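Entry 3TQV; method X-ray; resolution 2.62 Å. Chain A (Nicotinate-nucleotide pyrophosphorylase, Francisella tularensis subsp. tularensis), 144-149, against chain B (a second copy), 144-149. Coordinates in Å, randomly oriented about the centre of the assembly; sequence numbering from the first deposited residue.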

# COMPACT_ATOMS: atom_id res chain seq x y z
N THR A 144 8.40 -3.21 2.64
CA THR A 144 7.59 -2.01 2.72
C THR A 144 7.04 -1.68 1.35
O THR A 144 7.37 -2.34 0.37
CB THR A 144 8.44 -0.83 3.16
OG1 THR A 144 9.52 -0.70 2.24
CG2 THR A 144 8.98 -1.04 4.58
N ILE A 145 6.22 -0.65 1.27
CA ILE A 145 5.74 -0.15 -0.01
C ILE A 145 6.81 0.69 -0.72
O ILE A 145 7.33 1.66 -0.14
CB ILE A 145 4.47 0.67 0.15
CG1 ILE A 145 3.40 -0.16 0.84
CG2 ILE A 145 3.99 1.13 -1.22
CD1 ILE A 145 3.07 -1.44 0.09
N PRO A 146 7.14 0.31 -1.96
CA PRO A 146 8.14 1.06 -2.73
C PRO A 146 7.89 2.56 -2.61
O PRO A 146 6.79 3.02 -2.90
CB PRO A 146 7.89 0.56 -4.16
CG PRO A 146 7.49 -0.82 -3.97
CD PRO A 146 6.68 -0.87 -2.70
N GLY A 147 8.91 3.30 -2.16
CA GLY A 147 8.78 4.73 -1.97
C GLY A 147 8.32 5.16 -0.57
O GLY A 147 8.42 6.34 -0.22
N PHE A 148 7.82 4.21 0.21
CA PHE A 148 7.34 4.51 1.56
C PHE A 148 8.18 3.84 2.63
O PHE A 148 7.67 3.49 3.70
CB PHE A 148 5.89 4.06 1.74
CG PHE A 148 4.91 4.82 0.91
CD1 PHE A 148 4.14 5.82 1.49
CD2 PHE A 148 4.75 4.54 -0.43
CE1 PHE A 148 3.21 6.53 0.74
CE2 PHE A 148 3.83 5.24 -1.19
CZ PHE A 148 3.06 6.24 -0.60
N ARG A 149 9.47 3.67 2.34
CA ARG A 149 10.39 3.02 3.26
C ARG A 149 10.47 3.78 4.59
O ARG A 149 10.16 3.24 5.65
CB ARG A 149 11.77 2.91 2.62
CG ARG A 149 12.89 2.80 3.60
CD ARG A 149 13.02 1.40 4.18
NE ARG A 149 13.54 0.50 3.16
CZ ARG A 149 12.88 -0.55 2.74
NH1 ARG A 149 11.71 -0.82 3.29
NH2 ARG A 149 13.39 -1.32 1.80
N THR B 144 -6.46 4.91 -3.59
CA THR B 144 -5.25 4.34 -4.11
C THR B 144 -4.06 4.65 -3.18
O THR B 144 -4.12 5.60 -2.39
CB THR B 144 -5.02 4.98 -5.48
OG1 THR B 144 -5.28 4.03 -6.51
CG2 THR B 144 -3.62 5.55 -5.60
N ILE B 145 -2.99 3.85 -3.26
CA ILE B 145 -1.74 4.21 -2.58
C ILE B 145 -1.04 5.36 -3.32
O ILE B 145 -0.76 5.26 -4.50
CB ILE B 145 -0.75 3.05 -2.48
CG1 ILE B 145 -1.47 1.77 -2.03
CG2 ILE B 145 0.38 3.43 -1.50
CD1 ILE B 145 -2.31 1.97 -0.76
N PRO B 146 -0.75 6.45 -2.61
CA PRO B 146 -0.20 7.60 -3.31
C PRO B 146 0.99 7.22 -4.20
O PRO B 146 1.87 6.47 -3.76
CB PRO B 146 0.21 8.52 -2.17
CG PRO B 146 -0.86 8.28 -1.14
CD PRO B 146 -1.08 6.78 -1.21
N GLY B 147 1.00 7.74 -5.43
CA GLY B 147 2.08 7.52 -6.36
C GLY B 147 1.88 6.27 -7.18
O GLY B 147 2.65 5.98 -8.10
N PHE B 148 0.85 5.51 -6.84
CA PHE B 148 0.58 4.21 -7.44
C PHE B 148 -0.80 4.21 -8.05
O PHE B 148 -1.46 3.17 -8.08
CB PHE B 148 0.65 3.10 -6.39
CG PHE B 148 2.04 2.72 -6.00
CD1 PHE B 148 2.64 1.60 -6.56
CD2 PHE B 148 2.74 3.48 -5.07
CE1 PHE B 148 3.94 1.24 -6.23
CE2 PHE B 148 4.04 3.14 -4.70
CZ PHE B 148 4.65 2.00 -5.29
N ARG B 149 -1.24 5.38 -8.52
CA ARG B 149 -2.55 5.49 -9.15
C ARG B 149 -2.64 4.59 -10.37
O ARG B 149 -3.48 3.69 -10.44
CB ARG B 149 -2.83 6.94 -9.54
CG ARG B 149 -3.91 7.09 -10.59
CD ARG B 149 -5.32 6.94 -10.04
NE ARG B 149 -5.65 8.07 -9.18
CZ ARG B 149 -5.97 7.93 -7.90
NH1 ARG B 149 -6.02 6.72 -7.38
NH2 ARG B 149 -6.25 8.99 -7.16

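What brings the two stretches together? The same short segment from two copies of one protein meets itself, and packing does the work, for no hydrogen bond crosses between them. Ile145(A) and Ile145(B) sit at the middle of the pairing, their CG2 methyls 4.3 Å apart, while each phenylalanine reaches over to the other chain's isoleucine and proline. Together the stretches bury 228 Å², more of it from the two phenylalanines than from any other residue.

Which bump fills which hollow? The Phe148(B) ring fills the hollow lined by Ile145(A) and Pro146(A), and Phe148(A) does the same on chain B. The Phe148(B) ring lies with CE2 4.0 Å from CG2 of Ile145(A) and CZ 3.7 Å from CB of Pro146(A). Phe148(A) repeats the fit with CZ 4.0 Å from CB of Pro146(B) and CE2 3.9 Å from CG2 of Ile145(B). Where the rings meet, CE2 of Phe148(A) is 4.1 Å from CE2 of Phe148(B).

How does the backbone shape the hollow? In each chain a type II turn runs from the isoleucine to the phenylalanine, closed by the bond from Phe148(A) N to Ile145(A) O at 2.6 Å and from Phe148(B) N to Ile145(B) O at 2.9 Å. Both side chains at the ends of the turn point their CA-to-CB bonds toward the partner. The proline carbonyl meets a ring edge: Pro146(A) O is 3.3 Å from CE2 of Phe148(B), and Pro146(B) O is 3.4 Å from CZ of Phe148(A).

Why do these residue types suit their places? Proline's constrained phi fits the first corner of the turn, and glycine accommodates the positive phi at the second. Isoleucine offers a branched methyl to its counterpart and to the ring, while phenylalanine supplies a flat, apolar projection long enough to reach the opposing turn.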